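Local coordinates for NAD-dependent epimerase/dehydratase domain-containing protein (Ruegeria pomeroyi DSS-3, PDB 3IUS) that is of unknown function but probably binds NAD through a Rossmann-type domain related to the short-chain dehydrogenases/reductases, at residues G76-L81 with Q136-V141; E57-D62 with A82-Q87; V115-P120 with G202-V207; F11-T16 with W29-T34. All coordinates share one frame; numbering follows the deposited sequence.

Contact 1: residues G76-L81 with Q136-V141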
# COMPACT_ATOMS: atom_id res chain seq x y z
N GLY A 76 2.82 6.41 -18.53
CA GLY A 76 3.80 7.49 -18.55
C GLY A 76 4.56 7.58 -17.24
O GLY A 76 5.51 8.36 -17.11
N GLY A 77 4.16 6.76 -16.28
CA GLY A 77 4.77 6.78 -14.96
C GLY A 77 3.89 7.49 -13.95
O GLY A 77 2.69 7.23 -13.86
N ASP A 78 4.50 8.40 -13.19
CA ASP A 78 3.78 9.04 -12.09
C ASP A 78 3.03 10.31 -12.49
O ASP A 78 3.64 11.27 -12.94
CB ASP A 78 4.74 9.35 -10.94
CG ASP A 78 4.02 9.84 -9.70
OD1 ASP A 78 3.79 9.02 -8.79
OD2 ASP A 78 3.66 11.04 -9.65
N PRO A 79 1.71 10.31 -12.29
CA PRO A 79 0.83 11.43 -12.63
C PRO A 79 1.11 12.70 -11.82
O PRO A 79 0.91 13.79 -12.34
CB PRO A 79 -0.57 10.89 -12.30
CG PRO A 79 -0.42 9.40 -12.29
CD PRO A 79 0.95 9.15 -11.78
N VAL A 80 1.54 12.56 -10.56
CA VAL A 80 1.84 13.72 -9.73
C VAL A 80 3.07 14.45 -10.28
O VAL A 80 3.07 15.67 -10.43
CB VAL A 80 2.07 13.34 -8.25
CG1 VAL A 80 2.66 14.51 -7.47
CG2 VAL A 80 0.76 12.89 -7.61
N LEU A 81 4.12 13.69 -10.60
CA LEU A 81 5.31 14.28 -11.20
C LEU A 81 5.01 14.83 -12.59
O LEU A 81 5.58 15.84 -13.00
CB LEU A 81 6.44 13.24 -11.27
CG LEU A 81 7.11 12.83 -9.96
CD1 LEU A 81 8.12 11.71 -10.19
CD2 LEU A 81 7.77 14.02 -9.28
N GLN A 136 11.50 5.21 -10.32
CA GLN A 136 12.72 5.76 -10.92
C GLN A 136 12.59 7.27 -11.12
O GLN A 136 13.56 8.01 -10.93
CB GLN A 136 13.04 5.04 -12.24
CG GLN A 136 13.53 3.60 -12.03
CD GLN A 136 13.45 2.73 -13.27
OE1 GLN A 136 12.95 3.15 -14.32
NE2 GLN A 136 13.93 1.50 -13.16
N GLN A 137 11.41 7.71 -11.52
CA GLN A 137 11.15 9.13 -11.71
C GLN A 137 11.30 9.88 -10.39
O GLN A 137 11.96 10.92 -10.32
CB GLN A 137 9.77 9.35 -12.33
CG GLN A 137 9.69 8.90 -13.78
CD GLN A 137 8.27 8.87 -14.33
OE1 GLN A 137 7.29 8.88 -13.57
NE2 GLN A 137 8.15 8.82 -15.65
N TRP A 138 10.70 9.35 -9.33
CA TRP A 138 10.83 9.95 -8.01
C TRP A 138 12.29 9.96 -7.54
O TRP A 138 12.78 10.97 -7.04
CB TRP A 138 9.92 9.24 -7.01
CG TRP A 138 8.50 9.67 -7.13
CD1 TRP A 138 7.46 8.96 -7.67
CD2 TRP A 138 7.95 10.93 -6.71
NE1 TRP A 138 6.30 9.69 -7.60
CE2 TRP A 138 6.58 10.90 -7.02
CE3 TRP A 138 8.49 12.06 -6.09
CZ2 TRP A 138 5.73 11.98 -6.74
CZ3 TRP A 138 7.65 13.12 -5.82
CH2 TRP A 138 6.28 13.07 -6.14
N GLN A 139 12.99 8.84 -7.72
CA GLN A 139 14.37 8.73 -7.25
C GLN A 139 15.33 9.64 -8.02
O GLN A 139 16.46 9.87 -7.58
CB GLN A 139 14.86 7.27 -7.32
CG GLN A 139 14.20 6.33 -6.32
CD GLN A 139 14.84 6.37 -4.95
OE1 GLN A 139 15.68 7.23 -4.67
NE2 GLN A 139 14.46 5.45 -4.08
N ALA A 140 14.88 10.18 -9.15
CA ALA A 140 15.73 11.06 -9.96
C ALA A 140 15.69 12.52 -9.51
O ALA A 140 16.58 13.30 -9.86
CB ALA A 140 15.36 10.95 -11.43
N VAL A 141 14.68 12.89 -8.74
CA VAL A 141 14.52 14.27 -8.28
C VAL A 141 15.65 14.66 -7.31
O VAL A 141 15.70 14.18 -6.18
CB VAL A 141 13.16 14.50 -7.59
CG1 VAL A 141 12.97 15.98 -7.29
CG2 VAL A 141 12.02 13.98 -8.47
O HOH W 1 5.47 11.11 -15.08
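Q137 leaves helix 126-140 with CG beside the backbone N (chi1 -70°) and runs out extended past the start of helix 79-90. Its CB lies 3.6 Å from L81 CD1, the two side chains sliding past each other in opposite directions. At the tip the amide bonds to two backbone groups of the loop: D78 N donates to Q137 OE1 (2.9 Å, nearly straight at 172°), and Q137 NE2 donates to G76 O (3.1 Å); the donor meets a lone pair of G76 O, which lies in the plane of the Q137 amide. The next residue, W138, turns one face of its indole to L81, whose CD1 stands 3.5 Å from the centroid of the five-membered ring, a CH-pi contact. In the ring plane, W138 NE1 donates to D78 OD1 (2.9 Å), arriving from above the carboxylate, which stands 83° to the indole. D78 OD2 meanwhile uses its anti lone pair to accept from L81 N (2.9 Å), capping helix 79-90 as N-cap. One aspartate thus holds both the helix start and the indole, which stacks with Y100 and touches I69 of strand 66-69 and L146 of strand 146-155.

Contact 2: residues E57-D62 with A82-Q87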
# COMPACT_ATOMS: atom_id res chain seq x y z
N GLU A 57 -7.82 22.67 -9.76
CA GLU A 57 -6.82 23.68 -9.43
C GLU A 57 -5.57 22.99 -8.92
O GLU A 57 -5.64 21.90 -8.34
CB GLU A 57 -7.36 24.67 -8.40
CG GLU A 57 -8.39 25.65 -8.96
CD GLU A 57 -7.91 26.37 -10.22
OE1 GLU A 57 -6.68 26.45 -10.44
OE2 GLU A 57 -8.78 26.86 -10.98
N GLU A 58 -4.42 23.61 -9.15
CA GLU A 58 -3.16 23.07 -8.69
C GLU A 58 -3.10 23.18 -7.17
O GLU A 58 -3.30 24.26 -6.62
CB GLU A 58 -2.01 23.83 -9.34
CG GLU A 58 -0.63 23.40 -8.90
CD GLU A 58 0.47 24.12 -9.66
OE1 GLU A 58 1.54 24.37 -9.07
OE2 GLU A 58 0.25 24.44 -10.85
N PRO A 59 -2.84 22.06 -6.48
CA PRO A 59 -2.67 22.11 -5.02
C PRO A 59 -1.46 22.97 -4.67
O PRO A 59 -0.43 22.88 -5.34
CB PRO A 59 -2.39 20.65 -4.65
CG PRO A 59 -2.91 19.85 -5.79
CD PRO A 59 -2.70 20.69 -7.01
N SER A 60 -1.59 23.80 -3.64
CA SER A 60 -0.49 24.67 -3.23
C SER A 60 0.55 23.92 -2.41
O SER A 60 0.22 23.05 -1.61
CB SER A 60 -1.01 25.85 -2.42
OG SER A 60 0.08 26.65 -1.97
N LEU A 61 1.82 24.27 -2.61
CA LEU A 61 2.91 23.64 -1.88
C LEU A 61 3.42 24.55 -0.77
O LEU A 61 4.35 24.20 -0.05
CB LEU A 61 4.06 23.27 -2.82
CG LEU A 61 3.77 22.14 -3.81
CD1 LEU A 61 4.90 21.99 -4.82
CD2 LEU A 61 3.53 20.84 -3.06
N ASP A 62 2.80 25.72 -0.63
CA ASP A 62 3.21 26.65 0.41
C ASP A 62 3.00 26.08 1.80
O ASP A 62 1.91 25.61 2.14
CB ASP A 62 2.46 27.98 0.30
CG ASP A 62 2.97 29.00 1.30
OD1 ASP A 62 4.18 29.31 1.27
OD2 ASP A 62 2.16 29.49 2.12
N ALA A 82 4.11 14.18 -13.31
CA ALA A 82 3.77 14.63 -14.66
C ALA A 82 3.14 16.02 -14.63
O ALA A 82 3.38 16.84 -15.52
CB ALA A 82 2.82 13.63 -15.33
N ALA A 83 2.36 16.30 -13.59
CA ALA A 83 1.64 17.57 -13.50
C ALA A 83 2.39 18.62 -12.68
O ALA A 83 2.21 19.81 -12.89
CB ALA A 83 0.25 17.34 -12.91
N LEU A 84 3.22 18.17 -11.75
CA LEU A 84 3.79 19.07 -10.76
C LEU A 84 5.28 18.83 -10.49
O LEU A 84 5.83 19.41 -9.56
CB LEU A 84 3.02 18.93 -9.44
CG LEU A 84 1.64 19.60 -9.39
CD1 LEU A 84 0.80 19.00 -8.27
CD2 LEU A 84 1.80 21.10 -9.20
N GLY A 85 5.90 17.99 -11.31
CA GLY A 85 7.29 17.61 -11.09
C GLY A 85 8.25 18.78 -11.03
O GLY A 85 9.16 18.80 -10.19
N ASP A 86 8.05 19.75 -11.91
CA ASP A 86 8.89 20.95 -11.95
C ASP A 86 8.86 21.70 -10.62
O ASP A 86 9.91 22.11 -10.12
CB ASP A 86 8.43 21.89 -13.07
CG ASP A 86 8.86 21.43 -14.45
OD1 ASP A 86 9.31 20.27 -14.58
OD2 ASP A 86 8.75 22.23 -15.40
N GLN A 87 7.67 21.86 -10.06
CA GLN A 87 7.49 22.61 -8.82
C GLN A 87 8.11 21.88 -7.64
O GLN A 87 8.84 22.45 -6.84
CB GLN A 87 6.00 22.87 -8.56
CG GLN A 87 5.33 23.81 -9.57
CD GLN A 87 4.68 23.09 -10.74
OE1 GLN A 87 5.12 22.01 -11.15
NE2 GLN A 87 3.62 23.68 -11.28
O HOH W 2 -0.30 21.52 -12.67
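In this Rossmann-type fold the loop joining strands 49-53 and 66-69 lies across helix 79-90, and E58, P59 and L61 of the loop meet L84 and Q87 of the helix. E58 stretches out fully extended, CG anti to the backbone N (chi1 177°), and crosses L84 obliquely, so that L84 CD2 sits 3.4 Å from E58 CG and 3.3 Å from E58 OE1, against the flank of the chain and its carboxylate. Past that methyl, E58 and Q87 reach for each other tip to tip. Q87 bends at chi2 (92°) to bring its amide up, and the amide plane stands almost perpendicular to the carboxylate; Q87 NE2 ends 3.1 Å from E58 OE1. Deeper in, the other branch of L84 crosses P59 obliquely, its CD1 at 4.1 Å from P59 CD, while L61 crosses Q87 near a right angle, and L61 CD1 touches Q87 CB at 4.0 Å. F11 of strand 7-11 and the loop residue W54 also lie against P59 and L84, and L61 reaches L9, which continues the apolar layer to the sheet. S60 accepts from D62 N in an ST turn just beside L61. Helix 79-90 is kinked here, and water 2 bridges the edge of the contact, donating at 3.0 Å to A83 O and weakly to E58 OE2.

Contact 3: residues V115-P120 with G202-V207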
# COMPACT_ATOMS: atom_id res chain seq x y z
N VAL A 115 12.86 -12.30 -1.49
CA VAL A 115 13.42 -11.09 -2.06
C VAL A 115 13.50 -10.02 -0.99
O VAL A 115 12.76 -10.05 -0.01
CB VAL A 115 12.56 -10.58 -3.24
CG1 VAL A 115 12.42 -11.67 -4.31
CG2 VAL A 115 11.17 -10.14 -2.76
N ASP A 116 14.43 -9.09 -1.13
CA ASP A 116 14.49 -7.96 -0.23
C ASP A 116 14.63 -6.67 -1.03
O ASP A 116 14.52 -6.68 -2.26
CB ASP A 116 15.59 -8.11 0.84
CG ASP A 116 16.99 -8.22 0.24
OD1 ASP A 116 17.26 -7.61 -0.81
OD2 ASP A 116 17.84 -8.91 0.85
N GLU A 117 14.89 -5.57 -0.34
CA GLU A 117 14.95 -4.28 -0.99
C GLU A 117 16.14 -4.15 -1.94
O GLU A 117 16.21 -3.19 -2.71
CB GLU A 117 14.95 -3.15 0.04
CG GLU A 117 13.66 -3.03 0.86
CD GLU A 117 13.63 -3.92 2.09
OE1 GLU A 117 14.42 -4.89 2.16
OE2 GLU A 117 12.80 -3.65 2.99
N THR A 118 17.07 -5.11 -1.91
CA THR A 118 18.23 -5.08 -2.81
C THR A 118 18.03 -5.96 -4.04
O THR A 118 18.87 -5.98 -4.94
CB THR A 118 19.53 -5.53 -2.11
OG1 THR A 118 19.50 -6.94 -1.85
CG2 THR A 118 19.73 -4.77 -0.80
N THR A 119 16.94 -6.70 -4.08
CA THR A 119 16.66 -7.58 -5.20
C THR A 119 16.36 -6.80 -6.48
O THR A 119 15.60 -5.84 -6.46
CB THR A 119 15.49 -8.50 -4.85
OG1 THR A 119 15.84 -9.27 -3.69
CG2 THR A 119 15.18 -9.44 -6.01
N PRO A 120 16.96 -7.21 -7.61
CA PRO A 120 16.71 -6.55 -8.89
C PRO A 120 15.23 -6.50 -9.26
O PRO A 120 14.48 -7.42 -8.90
CB PRO A 120 17.47 -7.43 -9.89
CG PRO A 120 18.57 -8.05 -9.08
CD PRO A 120 17.97 -8.29 -7.72
N GLY A 202 16.28 8.44 0.18
CA GLY A 202 16.66 7.42 -0.78
C GLY A 202 16.30 5.99 -0.38
O GLY A 202 16.39 5.08 -1.20
N ALA A 203 15.88 5.80 0.87
CA ALA A 203 15.63 4.47 1.39
C ALA A 203 14.40 3.85 0.74
O ALA A 203 13.46 4.55 0.41
CB ALA A 203 15.46 4.51 2.90
N VAL A 204 14.46 2.53 0.56
CA VAL A 204 13.32 1.73 0.11
C VAL A 204 12.97 0.74 1.22
O VAL A 204 13.86 0.12 1.80
CB VAL A 204 13.67 0.95 -1.17
CG1 VAL A 204 12.49 0.10 -1.62
CG2 VAL A 204 14.09 1.90 -2.27
N TYR A 205 11.68 0.56 1.50
CA TYR A 205 11.25 -0.34 2.54
C TYR A 205 10.14 -1.22 2.01
O TYR A 205 9.17 -0.70 1.47
CB TYR A 205 10.66 0.42 3.74
CG TYR A 205 11.57 1.48 4.30
CD1 TYR A 205 12.51 1.16 5.27
CD2 TYR A 205 11.48 2.79 3.88
CE1 TYR A 205 13.35 2.13 5.79
CE2 TYR A 205 12.31 3.77 4.39
CZ TYR A 205 13.24 3.44 5.35
OH TYR A 205 14.07 4.42 5.85
N ASN A 206 10.31 -2.53 2.14
CA ASN A 206 9.20 -3.46 1.93
C ASN A 206 8.23 -3.36 3.10
O ASN A 206 8.64 -3.36 4.25
CB ASN A 206 9.71 -4.90 1.87
CG ASN A 206 10.49 -5.19 0.62
OD1 ASN A 206 11.26 -6.15 0.57
ND2 ASN A 206 10.31 -4.37 -0.40
N VAL A 207 6.93 -3.29 2.80
CA VAL A 207 5.95 -3.17 3.87
C VAL A 207 4.96 -4.31 3.73
O VAL A 207 3.99 -4.22 2.99
CB VAL A 207 5.22 -1.81 3.85
CG1 VAL A 207 4.30 -1.69 5.05
CG2 VAL A 207 6.24 -0.67 3.86
O HOH W 3 11.25 -3.88 5.37
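One direct hydrogen bond and one water bridge, both at E117 OE2, join the loop after strand 114-115 to strand 204-207. N206 N donates to E117 OE2 at 2.9 Å and 174°, coming in about 30° out of the carboxylate plane, and water 3 donates to it at 2.8 Å while also donating to N206 O, so OE2 holds the N-H directly and the C=O through the water. Stacking comes next: E117 and N206 meet tip to tip with carboxylate and amide planes only 8° apart, E117 CD lying 3.7 Å from N206 CG. The glutamate reaches this place by bending at chi2 above the strand. Van der Waals packing fills the bend: E117 CG rests 3.3 Å from V204 O and 4.2 Å from V204 CG1. Within the loop, E117 lies in a type I turn from D116 to T119; D116 OD1 accepts from T118 N, an Asx turn, and from T118 OG1 at 2.6 Å, while T119 OG1 takes D116 N. Beyond the two segments, E117 OE1 forms a salt bridge with R259 of helix 258-262. The two carboxylate oxygens therefore divide their work, one for the strand and one for the arginine, which probably keeps the glutamate ionised; V204 O, covered by the aliphatic part of E117, is buried without a hydrogen-bond partner.

Contact 4: residues F11-T16 with W29-T34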
# COMPACT_ATOMS: atom_id res chain seq x y z
N PHE A 11 -1.44 13.19 -1.79
CA PHE A 11 -2.07 13.06 -3.11
C PHE A 11 -2.77 11.72 -3.21
O PHE A 11 -2.17 10.67 -2.97
CB PHE A 11 -1.02 13.16 -4.23
CG PHE A 11 -0.39 14.51 -4.35
CD1 PHE A 11 -0.95 15.49 -5.15
CD2 PHE A 11 0.78 14.80 -3.66
CE1 PHE A 11 -0.36 16.74 -5.27
CE2 PHE A 11 1.37 16.04 -3.77
CZ PHE A 11 0.80 17.01 -4.57
N GLY A 12 -4.04 11.75 -3.59
CA GLY A 12 -4.83 10.53 -3.63
C GLY A 12 -5.02 10.01 -2.22
O GLY A 12 -4.72 8.86 -1.92
N HIS A 13 -5.53 10.89 -1.35
CA HIS A 13 -5.76 10.57 0.05
C HIS A 13 -6.88 9.55 0.19
O HIS A 13 -8.04 9.90 0.41
CB HIS A 13 -6.15 11.85 0.79
CG HIS A 13 -6.09 11.73 2.28
ND1 HIS A 13 -4.91 11.85 2.98
CD2 HIS A 13 -7.06 11.54 3.20
CE1 HIS A 13 -5.16 11.72 4.28
NE2 HIS A 13 -6.45 11.53 4.43
N GLY A 14 -6.53 8.27 0.07
CA GLY A 14 -7.52 7.20 0.10
C GLY A 14 -7.46 6.34 1.34
O GLY A 14 -7.12 6.81 2.42
N TYR A 15 -7.79 5.07 1.17
CA TYR A 15 -7.90 4.12 2.28
C TYR A 15 -6.72 4.18 3.25
O TYR A 15 -6.90 4.37 4.45
CB TYR A 15 -8.10 2.70 1.74
CG TYR A 15 -8.36 1.67 2.82
CD1 TYR A 15 -9.60 1.57 3.42
CD2 TYR A 15 -7.36 0.80 3.22
CE1 TYR A 15 -9.84 0.63 4.42
CE2 TYR A 15 -7.58 -0.13 4.21
CZ TYR A 15 -8.82 -0.22 4.80
OH TYR A 15 -9.04 -1.16 5.78
N THR A 16 -5.51 4.02 2.72
CA THR A 16 -4.30 3.99 3.53
C THR A 16 -3.98 5.34 4.17
O THR A 16 -3.77 5.42 5.38
CB THR A 16 -3.09 3.51 2.71
OG1 THR A 16 -3.28 2.13 2.34
CG2 THR A 16 -1.79 3.64 3.50
N TRP A 29 -0.83 17.77 13.66
CA TRP A 29 -0.49 17.87 12.25
C TRP A 29 -1.60 18.54 11.44
O TRP A 29 -2.78 18.37 11.73
CB TRP A 29 -0.23 16.48 11.66
CG TRP A 29 1.09 15.90 12.03
CD1 TRP A 29 1.44 15.37 13.24
CD2 TRP A 29 2.24 15.79 11.19
NE1 TRP A 29 2.75 14.94 13.20
CE2 TRP A 29 3.26 15.19 11.95
CE3 TRP A 29 2.51 16.15 9.86
CZ2 TRP A 29 4.52 14.92 11.43
CZ3 TRP A 29 3.77 15.89 9.35
CH2 TRP A 29 4.76 15.28 10.13
N ARG A 30 -1.20 19.29 10.42
CA ARG A 30 -2.14 19.74 9.41
C ARG A 30 -2.01 18.82 8.20
O ARG A 30 -0.92 18.65 7.67
CB ARG A 30 -1.86 21.18 8.99
CG ARG A 30 -2.76 21.68 7.88
CD ARG A 30 -2.32 23.02 7.33
NE ARG A 30 -3.20 23.47 6.26
CZ ARG A 30 -2.84 24.28 5.28
NH1 ARG A 30 -1.60 24.75 5.22
NH2 ARG A 30 -3.72 24.63 4.35
N ILE A 31 -3.12 18.22 7.78
CA ILE A 31 -3.13 17.35 6.60
C ILE A 31 -4.04 17.89 5.51
O ILE A 31 -5.16 18.34 5.78
CB ILE A 31 -3.56 15.90 6.95
CG1 ILE A 31 -2.71 15.33 8.09
CG2 ILE A 31 -3.45 15.01 5.72
CD1 ILE A 31 -3.23 15.69 9.46
N ILE A 32 -3.54 17.85 4.28
CA ILE A 32 -4.30 18.23 3.09
C ILE A 32 -4.37 17.02 2.17
O ILE A 32 -3.35 16.48 1.76
CB ILE A 32 -3.60 19.38 2.35
CG1 ILE A 32 -3.36 20.56 3.29
CG2 ILE A 32 -4.40 19.81 1.12
CD1 ILE A 32 -2.37 21.57 2.75
N GLY A 33 -5.58 16.57 1.85
CA GLY A 33 -5.74 15.37 1.04
C GLY A 33 -6.47 15.63 -0.26
O GLY A 33 -7.49 16.33 -0.28
N THR A 34 -5.97 15.07 -1.35
CA THR A 34 -6.59 15.26 -2.65
C THR A 34 -7.32 14.01 -3.13
O THR A 34 -7.00 12.89 -2.73
CB THR A 34 -5.57 15.65 -3.73
OG1 THR A 34 -4.97 14.47 -4.27
CG2 THR A 34 -4.48 16.55 -3.14
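T34 meets the turn that follows strand 7-11 with two oxygens. G12 N donates to T34 OG1 (3.0 Å, 170°), and H13 N donates to T34 O (2.8 Å) in the plane of that carbonyl, though along a more bent path. The hydroxyl serves because T34 OG1 occupies the crowded position between the backbone N and the carbonyl carbon (chi1 85°); this turns T34 CG2 the other way, to the F11 ring, which it approaches obliquely at 4.2 Å from F11 CD1. One residue on, H13 swings its CG anti to the backbone N (chi1 -165°) and packs against strand 30-35: H13 CB touches G33 CA at 3.6 Å, where glycine permits the close approach, and the side chain crosses I31 at about a right angle, with H13 CE1 4.0 Å from I31 CG2. The imidazole is held by residues outside the two segments: S10 OG, just before F11, bonds to H13 ND1, while S21 OG of helix 15-24 and S47 OG both bond to H13 NE2; A49 of the next strand packs beside it. The backbone at H13 forms an inverse gamma turn, after positive phi at G12, and H13 O accepts from R18 NE. Strand 7-11, helix 15-24 and strand 30-35 make up a beta-alpha-beta unit, and G12 and G14 match a GxGxxA pattern. The tight turn is consistent with the glycine-rich dinucleotide-binding loop of Rossmann folds.

Overall arrangement
Contacts 1, 2 and 4 meet around F11, whose ring touches V80, L84 and P59, and contacts 1 and 2 use the same helix, 79-90, at its start and farther along. Contact 4 is buried in the first beta-alpha-beta unit and relies on backbone and hydroxyl bonds. Contact 2 is apolar inside, and charged or amide-bearing towards the solvent. Contact 1, partly buried, combines N-cap, amide and indole bonds with CH-pi packing between two helices. Contact 3, at the edge near strand 204-207, depends on one ionic side chain; it is about 8 Å from contact 4 at nearest atoms, yet both reach the same parallel sheet, and it brushes contact 1 through Q139.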